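Local coordinates for protein hemolysin (Xylella fastidiosa, PDB 2OAI) that binds calcium ions through its CorC_HlyC transporter-associated domain, the part crystallised here, and as a whole is probably a membrane protein that may also bind flavin adenine dinucleotide, at residues 12-15 and 19-22; 51-56 and 68-73; 65-68 and 73-76. All coordinates share one frame; numbering follows the deposited sequence.

Interaction 1 (12-15 and 19-22); sequences MVTR and SFLI. With EDO (1,2-ethanediol), chain D; EDO (1,2-ethanediol), chain B.
Selenomethionine Met-12 packs closely along Ile-22, the two side chains lying next to each other and pointing the same way; Met-12 CG comes within 3.4 Å of Ile-22 CG1, nearer than usual for two carbons. A bend at its third torsion (94°) turns the Met-12 methyl over one face of Phe-20, where CE sits 4.0 Å from the ring centroid in a CH-pi contact; SE, farther off and oblique to the ring, completes a Met-aromatic pair. Val-34, Leu-31 and Leu-35 of helix 28-35 cover these three residues. Strands 12-14 and 20-22 form an antiparallel beta hairpin at the edge of the five-stranded sheet, and the hydrogen-bonded pair Val-13 and Leu-21 is joined twice, by Val-13 N to Leu-21 O and Leu-21 N to Val-13 O, both 2.9 Å. Packing slackens toward the exposed Thr-14, whose OG1 lies at the Phe-20 ring edge, 3.8 Å from CE1. Near the turn polar bonds join in, while the Arg-15 methylenes still rest on Leu-21 CD1. The Arg-15 backbone N reaches Ser-19 O at 2.8 Å, and Arg-15 NH1 gives a bent bond (142°) to Ser-19 OG, 3.0 Å away and 28° out of the guanidinium plane; Asp-17 also binds that hydroxyl. Arg-15 NH2 forms a salt bridge with Glu-76 of the second subunit, while ethanediol, modelled in two overlapping positions, lies at the guanidinium edge in doubtful detail.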
loop_
_atom_site.group_PDB
_atom_site.type_symbol
_atom_site.label_atom_id
_atom_site.label_comp_id
_atom_site.label_asym_id
_atom_site.label_seq_id
_atom_site.Cartn_x
_atom_site.Cartn_y
_atom_site.Cartn_z
HETATM N N MSE A 12 11.817 -1.912 -1.671
HETATM C CA MSE A 12 11.517 -1.540 -0.293
HETATM C C MSE A 12 11.676 -0.050 -0.109
HETATM O O MSE A 12 12.662 0.530 -0.572
HETATM C CB MSE A 12 12.496 -2.234 0.625
HETATM C CG MSE A 12 11.889 -2.549 1.902
HETATM SE SE MSE A 12 13.325 -3.154 3.003
HETATM C CE MSE A 12 13.684 -1.397 3.795
ATOM N N VAL A 13 10.710 0.584 0.545
ATOM C CA VAL A 13 10.824 2.004 0.812
ATOM C C VAL A 13 10.387 2.288 2.243
ATOM O O VAL A 13 9.583 1.553 2.799
ATOM C CB VAL A 13 9.988 2.898 -0.152
ATOM C CG1 VAL A 13 10.245 2.532 -1.667
ATOM C CG2 VAL A 13 8.586 2.863 0.205
ATOM N N THR A 14 10.944 3.345 2.822
ATOM C CA THR A 14 10.650 3.711 4.198
ATOM C C THR A 14 9.615 4.823 4.192
ATOM O O THR A 14 9.804 5.835 3.511
ATOM C CB THR A 14 11.924 4.272 4.871
ATOM O OG1 THR A 14 12.999 3.346 4.651
ATOM C CG2 THR A 14 11.675 4.424 6.374
ATOM N N ARG A 15 8.559 4.659 4.969
ATOM C CA ARG A 15 7.582 5.722 5.199
ATOM C C ARG A 15 8.035 6.736 6.231
ATOM O O ARG A 15 9.005 6.510 6.990
ATOM C CB ARG A 15 6.252 5.083 5.648
ATOM C CG ARG A 15 5.645 4.149 4.581
ATOM C CD ARG A 15 4.367 3.544 5.149
ATOM N NE ARG A 15 3.318 4.549 5.340
ATOM C CZ ARG A 15 2.459 4.572 6.369
ATOM N NH1 ARG A 15 2.568 3.711 7.387
ATOM N NH2 ARG A 15 1.518 5.506 6.421
ATOM N N SER A 19 7.971 2.994 9.214
ATOM C CA SER A 19 7.446 1.702 8.731
ATOM C C SER A 19 7.919 1.472 7.289
ATOM O O SER A 19 8.442 2.387 6.658
ATOM C CB SER A 19 5.897 1.621 8.858
ATOM O OG SER A 19 5.249 2.668 8.145
ATOM N N PHE A 20 7.772 0.237 6.787
ATOM C CA PHE A 20 8.336 -0.095 5.486
ATOM C C PHE A 20 7.233 -0.551 4.582
ATOM O O PHE A 20 6.371 -1.347 4.987
ATOM C CB PHE A 20 9.327 -1.264 5.599
ATOM C CG PHE A 20 10.571 -0.968 6.431
ATOM C CD1 PHE A 20 11.321 0.178 6.216
ATOM C CD2 PHE A 20 11.002 -1.875 7.385
ATOM C CE1 PHE A 20 12.478 0.426 6.980
ATOM C CE2 PHE A 20 12.165 -1.645 8.147
ATOM C CZ PHE A 20 12.892 -0.499 7.953
ATOM N N LEU A 21 7.292 -0.114 3.341
ATOM C CA LEU A 21 6.456 -0.673 2.290
ATOM C C LEU A 21 7.350 -1.555 1.409
ATOM O O LEU A 21 8.386 -1.095 0.870
ATOM C CB LEU A 21 5.810 0.446 1.482
ATOM C CG LEU A 21 4.665 1.147 2.249
ATOM C CD1 LEU A 21 4.309 2.524 1.615
ATOM C CD2 LEU A 21 3.412 0.224 2.214
ATOM N N ILE A 22 6.954 -2.830 1.280
ATOM C CA ILE A 22 7.851 -3.853 0.717
ATOM C C ILE A 22 7.164 -4.663 -0.392
ATOM O O ILE A 22 6.006 -5.046 -0.266
ATOM C CB ILE A 22 8.366 -4.804 1.802
ATOM C CG1 ILE A 22 9.021 -3.997 2.954
ATOM C CG2 ILE A 22 9.374 -5.825 1.180
ATOM C CD1 ILE A 22 9.697 -4.867 4.031
HETATM C C1 EDO D . -0.526 3.541 10.005
HETATM O O1 EDO D . -1.277 2.328 10.118
HETATM C C2 EDO D . -0.587 4.055 8.570
HETATM O O2 EDO D . -0.622 5.490 8.583
HETATM C C1 EDO B . -0.411 4.216 9.745
HETATM O O1 EDO B . 0.367 5.207 9.065
HETATM C C2 EDO B . -0.249 2.866 9.053
HETATM O O2 EDO B . -0.261 1.825 10.040
#

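Interaction 2 (51-56 and 68-73); sequences AGMCIS and FDWAGW
The hydrophobic core between helix 50-58 and the five-stranded sheet includes a cluster in which Met-53 and Cys-54 of the helix meet Trp-70 and Phe-68 of strand 67-70. The SE-CE end of Met-53, a selenomethionine, lies along one face of the indole: SE stands 3.7 Å from the centroid of the Trp-70 five-membered ring, and CE is 3.8 Å from the centroid of the six-membered ring, a Met-aromatic contact in which selenium and methyl share one face. The side chain runs out from the helix with CG anti to the backbone N (chi1 178°), then bends at its third torsion (73°), which lays the SE-CE bond along the ring system. The opposite face of Trp-70 is covered by Ala-71 CB, 4.0 Å above the plane. Ala-71 belongs to a type I' turn from Trp-70 to Trp-73, which makes a tight two-residue connection in the beta hairpin; it is closed by Trp-70 N to Trp-73 O at 2.8 Å and Trp-73 N to Trp-70 O at 3.0 Å. Both turn residues, Ala-71 and Gly-72, have positive phi. Phe-68 is approached differently, at its edge. Cys-54 SG lies in the ring plane, 3.7 Å from Phe-68 CE1, and Met-53 CE comes to the same rim, 4.1 Å from Phe-68 CZ. Tyr-57, one turn along the helix from Met-53, stacks on the Phe-68 ring, whereas Leu-31 and Leu-35 of helix 28-35 pack against Trp-70.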
loop_
_atom_site.group_PDB
_atom_site.type_symbol
_atom_site.label_atom_id
_atom_site.label_comp_id
_atom_site.label_asym_id
_atom_site.label_seq_id
_atom_site.Cartn_x
_atom_site.Cartn_y
_atom_site.Cartn_z
ATOM N N ALA A 51 5.733 -12.581 -0.268
ATOM C CA ALA A 51 4.386 -12.964 -0.717
ATOM C C ALA A 51 4.133 -14.446 -0.404
ATOM O O ALA A 51 3.045 -14.827 0.037
ATOM C CB ALA A 51 4.218 -12.702 -2.223
ATOM N N GLY A 52 5.145 -15.278 -0.665
ATOM C CA GLY A 52 5.068 -16.721 -0.402
ATOM C C GLY A 52 4.752 -16.997 1.064
ATOM O O GLY A 52 3.927 -17.873 1.370
HETATM N N MSE A 53 5.381 -16.230 1.955
HETATM C CA MSE A 53 5.155 -16.397 3.370
HETATM C C MSE A 53 3.714 -16.042 3.732
HETATM O O MSE A 53 3.093 -16.723 4.555
HETATM C CB MSE A 53 6.113 -15.544 4.187
HETATM C CG MSE A 53 5.820 -15.690 5.643
HETATM SE SE MSE A 53 7.229 -15.021 6.796
HETATM C CE MSE A 53 6.993 -13.258 6.576
ATOM N N CYS A 54 3.196 -14.978 3.117
ATOM C CA CYS A 54 1.793 -14.621 3.305
ATOM C C CYS A 54 0.833 -15.733 2.887
ATOM O O CYS A 54 -0.096 -16.052 3.629
ATOM C CB CYS A 54 1.450 -13.343 2.556
ATOM S SG CYS A 54 2.318 -11.910 3.228
ATOM N N ILE A 55 1.044 -16.303 1.698
ATOM C CA ILE A 55 0.127 -17.333 1.180
ATOM C C ILE A 55 0.186 -18.545 2.115
ATOM O O ILE A 55 -0.840 -19.161 2.428
ATOM C CB ILE A 55 0.478 -17.734 -0.304
ATOM C CG1 ILE A 55 0.241 -16.553 -1.263
ATOM C CG2 ILE A 55 -0.264 -19.025 -0.723
ATOM C CD1 ILE A 55 -1.231 -16.140 -1.488
ATOM N N SER A 56 1.392 -18.863 2.579
ATOM C CA SER A 56 1.603 -19.973 3.485
ATOM C C SER A 56 0.818 -19.758 4.789
ATOM O O SER A 56 0.150 -20.672 5.270
ATOM C CB SER A 56 3.099 -20.137 3.756
ATOM O OG SER A 56 3.346 -21.238 4.595
ATOM N N PHE A 68 -0.774 -10.254 9.811
ATOM C CA PHE A 68 -0.358 -11.221 10.823
ATOM C C PHE A 68 0.938 -10.702 11.429
ATOM O O PHE A 68 1.574 -9.814 10.865
ATOM C CB PHE A 68 -0.178 -12.630 10.225
ATOM C CG PHE A 68 0.914 -12.726 9.171
ATOM C CD1 PHE A 68 0.650 -12.381 7.840
ATOM C CD2 PHE A 68 2.200 -13.164 9.506
ATOM C CE1 PHE A 68 1.640 -12.471 6.837
ATOM C CE2 PHE A 68 3.208 -13.252 8.505
ATOM C CZ PHE A 68 2.909 -12.895 7.167
ATOM N N ASP A 69 1.327 -11.276 12.569
ATOM C CA ASP A 69 2.562 -10.884 13.231
ATOM C C ASP A 69 3.617 -11.968 13.099
ATOM O O ASP A 69 3.313 -13.175 13.204
ATOM C CB ASP A 69 2.289 -10.566 14.689
ATOM C CG ASP A 69 1.251 -9.449 14.857
ATOM O OD1 ASP A 69 1.080 -8.591 13.958
ATOM O OD2 ASP A 69 0.586 -9.433 15.894
ATOM N N TRP A 70 4.855 -11.538 12.869
ATOM C CA TRP A 70 5.955 -12.466 12.616
ATOM C C TRP A 70 7.233 -11.801 13.075
ATOM O O TRP A 70 7.549 -10.687 12.646
ATOM C CB TRP A 70 6.009 -12.798 11.120
ATOM C CG TRP A 70 7.227 -13.587 10.668
ATOM C CD1 TRP A 70 7.452 -14.940 10.825
ATOM C CD2 TRP A 70 8.362 -13.071 9.958
ATOM N NE1 TRP A 70 8.671 -15.282 10.274
ATOM C CE2 TRP A 70 9.243 -14.157 9.726
ATOM C CE3 TRP A 70 8.721 -11.797 9.499
ATOM C CZ2 TRP A 70 10.472 -13.998 9.055
ATOM C CZ3 TRP A 70 9.940 -11.645 8.824
ATOM C CH2 TRP A 70 10.796 -12.740 8.615
ATOM N N ALA A 71 7.940 -12.473 13.979
ATOM C CA ALA A 71 9.242 -11.999 14.478
ATOM C C ALA A 71 9.239 -10.573 15.059
ATOM O O ALA A 71 10.185 -9.806 14.812
ATOM C CB ALA A 71 10.282 -12.115 13.356
ATOM N N GLY A 72 8.202 -10.218 15.825
ATOM C CA GLY A 72 8.049 -8.871 16.397
ATOM C C GLY A 72 7.607 -7.775 15.404
ATOM O O GLY A 72 7.703 -6.586 15.714
ATOM N N TRP A 73 7.116 -8.168 14.227
ATOM C CA TRP A 73 6.637 -7.199 13.220
ATOM C C TRP A 73 5.215 -7.543 12.805
ATOM O O TRP A 73 4.845 -8.731 12.810
ATOM C CB TRP A 73 7.533 -7.261 11.968
ATOM C CG TRP A 73 8.896 -6.690 12.211
ATOM C CD1 TRP A 73 9.950 -7.294 12.840
ATOM C CD2 TRP A 73 9.332 -5.395 11.827
ATOM N NE1 TRP A 73 11.032 -6.438 12.873
ATOM C CE2 TRP A 73 10.680 -5.263 12.259
ATOM C CE3 TRP A 73 8.719 -4.329 11.154
ATOM C CZ2 TRP A 73 11.427 -4.106 12.041
ATOM C CZ3 TRP A 73 9.466 -3.155 10.951
ATOM C CH2 TRP A 73 10.813 -3.067 11.399
#

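Interaction 3 (65-68 and 73-76); sequences GEYF and WRIE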
loop_
_atom_site.group_PDB
_atom_site.type_symbol
_atom_site.label_atom_id
_atom_site.label_comp_id
_atom_site.label_asym_id
_atom_site.label_seq_id
_atom_site.Cartn_x
_atom_site.Cartn_y
_atom_site.Cartn_z
ATOM N N GLY A 65 -5.658 -5.452 3.634
ATOM C CA GLY A 65 -6.006 -5.061 4.986
ATOM C C GLY A 65 -5.867 -6.196 6.001
ATOM O O GLY A 65 -5.901 -5.938 7.214
ATOM N N GLU A 66 -5.763 -7.432 5.534
ATOM C CA GLU A 66 -5.487 -8.540 6.458
ATOM C C GLU A 66 -4.025 -8.466 6.893
ATOM O O GLU A 66 -3.208 -7.864 6.196
ATOM C CB GLU A 66 -5.800 -9.891 5.847
ATOM C CG GLU A 66 -7.290 -10.113 5.585
ATOM C CD GLU A 66 -7.578 -11.566 5.257
ATOM O OE1 GLU A 66 -7.676 -12.388 6.188
ATOM O OE2 GLU A 66 -7.697 -11.906 4.061
ATOM N N TYR A 67 -3.722 -8.999 8.076
ATOM C CA TYR A 67 -2.357 -8.909 8.606
ATOM C C TYR A 67 -2.062 -10.061 9.534
ATOM O O TYR A 67 -2.990 -10.784 9.965
ATOM C CB TYR A 67 -2.122 -7.591 9.362
ATOM C CG TYR A 67 -3.012 -7.421 10.591
ATOM C CD1 TYR A 67 -2.628 -7.929 11.847
ATOM C CD2 TYR A 67 -4.268 -6.805 10.481
ATOM C CE1 TYR A 67 -3.441 -7.758 12.965
ATOM C CE2 TYR A 67 -5.088 -6.635 11.587
ATOM C CZ TYR A 67 -4.667 -7.115 12.829
ATOM O OH TYR A 67 -5.478 -6.953 13.926
ATOM N N PHE A 68 -0.774 -10.254 9.811
ATOM C CA PHE A 68 -0.358 -11.221 10.823
ATOM C C PHE A 68 0.938 -10.702 11.429
ATOM O O PHE A 68 1.574 -9.814 10.865
ATOM C CB PHE A 68 -0.178 -12.630 10.225
ATOM C CG PHE A 68 0.914 -12.726 9.171
ATOM C CD1 PHE A 68 0.650 -12.381 7.840
ATOM C CD2 PHE A 68 2.200 -13.164 9.506
ATOM C CE1 PHE A 68 1.640 -12.471 6.837
ATOM C CE2 PHE A 68 3.208 -13.252 8.505
ATOM C CZ PHE A 68 2.909 -12.895 7.167
ATOM N N TRP A 73 7.116 -8.168 14.227
ATOM C CA TRP A 73 6.637 -7.199 13.220
ATOM C C TRP A 73 5.215 -7.543 12.805
ATOM O O TRP A 73 4.845 -8.731 12.810
ATOM C CB TRP A 73 7.533 -7.261 11.968
ATOM C CG TRP A 73 8.896 -6.690 12.211
ATOM C CD1 TRP A 73 9.950 -7.294 12.840
ATOM C CD2 TRP A 73 9.332 -5.395 11.827
ATOM N NE1 TRP A 73 11.032 -6.438 12.873
ATOM C CE2 TRP A 73 10.680 -5.263 12.259
ATOM C CE3 TRP A 73 8.719 -4.329 11.154
ATOM C CZ2 TRP A 73 11.427 -4.106 12.041
ATOM C CZ3 TRP A 73 9.466 -3.155 10.951
ATOM C CH2 TRP A 73 10.813 -3.067 11.399
ATOM N N ARG A 74 4.447 -6.535 12.405
ATOM C CA ARG A 74 3.151 -6.779 11.800
ATOM C C ARG A 74 3.286 -6.622 10.290
ATOM O O ARG A 74 3.830 -5.624 9.810
ATOM C CB ARG A 74 2.113 -5.782 12.308
ATOM C CG ARG A 74 0.728 -5.919 11.648
ATOM C CD ARG A 74 -0.331 -5.411 12.577
ATOM N NE ARG A 74 -0.401 -6.239 13.790
ATOM C CZ ARG A 74 -1.203 -5.980 14.817
ATOM N NH1 ARG A 74 -2.021 -4.931 14.767
ATOM N NH2 ARG A 74 -1.212 -6.787 15.877
ATOM N N ILE A 75 2.768 -7.600 9.562
ATOM C CA ILE A 75 2.819 -7.613 8.101
ATOM C C ILE A 75 1.403 -7.523 7.548
ATOM O O ILE A 75 0.601 -8.435 7.745
ATOM C CB ILE A 75 3.477 -8.915 7.581
ATOM C CG1 ILE A 75 4.854 -9.110 8.230
ATOM C CG2 ILE A 75 3.587 -8.896 6.040
ATOM C CD1 ILE A 75 5.460 -10.472 7.959
ATOM N N GLU A 76 1.117 -6.431 6.853
ATOM C CA GLU A 76 -0.242 -6.138 6.399
ATOM C C GLU A 76 -0.269 -6.097 4.875
ATOM O O GLU A 76 0.618 -5.513 4.258
ATOM C CB GLU A 76 -0.717 -4.803 6.997
ATOM C CG GLU A 76 -2.110 -4.409 6.458
ATOM C CD GLU A 76 -2.633 -3.092 7.054
ATOM O OE1 GLU A 76 -1.944 -2.481 7.931
ATOM O OE2 GLU A 76 -3.730 -2.677 6.623
HETATM O O HOH W 1 -5.872 -3.333 8.178
#
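Phe-68 and Ile-75 form a hydrogen-bonded antiparallel pair in the hairpin of strands 67-70 and 73-76. Ile-75 N bonds to Phe-68 O at 2.8 Å, and Phe-68 N returns a longer bond to Ile-75 O, 3.1 Å. The next pair, Tyr-67 and Glu-76, is non-hydrogen-bonded, and there Tyr-67 CA approaches Ile-75 O at 3.1 Å as a CA-H...O contact.

Among apolar contacts, Ile-75 CB stands over one face of Phe-68, 4.2 Å from the ring centroid and displaced toward the rim. Ile-75 was modelled in two conformers, so the detail of its contacts with the ring, above all that of CD1, is less certain.

Charged and polar groups occupy the other side of the hairpin. With CG of Tyr-67 between its backbone N and carbonyl carbon (chi1 62°), the ring swings over Arg-74: Tyr-67 CE1 lies 3.4 Å from Arg-74 CZ, above the centre of the guanidinium, the two planes 27° apart. Asp-69 forms a salt bridge with Arg-74 NE, which should hold the guanidinium in place, and Tyr-67 OH is hydrogen-bonded to Glu-16 of the second subunit. The extended Glu-76 side chain takes OE2 to a water, 2.7 Å away, that also donates to Gly-65 O at 2.8 Å; Glu-76 OE1 forms a salt bridge with Arg-15 of the second subunit.

Strand 73-76 is flanked by strand 89-92 on its far side, where Arg-74 and Glu-76 bond through their backbones to Gln-91 and Leu-89, while Leu-50 and Met-53 of helix 50-58 cover Ile-75.

All three contacts belong to one transporter-associated domain and reach the same antiparallel sheet, ordered 12-14, 20-22, 89-92, 73-76, 67-70. Interaction 1 comes first along the chain and holds one edge; interactions 2 and 3 follow, share Phe-68 and Trp-73, and lie at the other edge with centres about 7 Å apart. The centre of interaction 1 is about 16 Å from that of interaction 2 and about 14 Å from that of interaction 3, yet Phe-20 CE2 touches Trp-73 CH2 at 3.8 Å. Interactions 1 and 3 both meet the second subunit, whereas interaction 2 stays inside the chain, so the two edge hairpins contribute to the dimer interface.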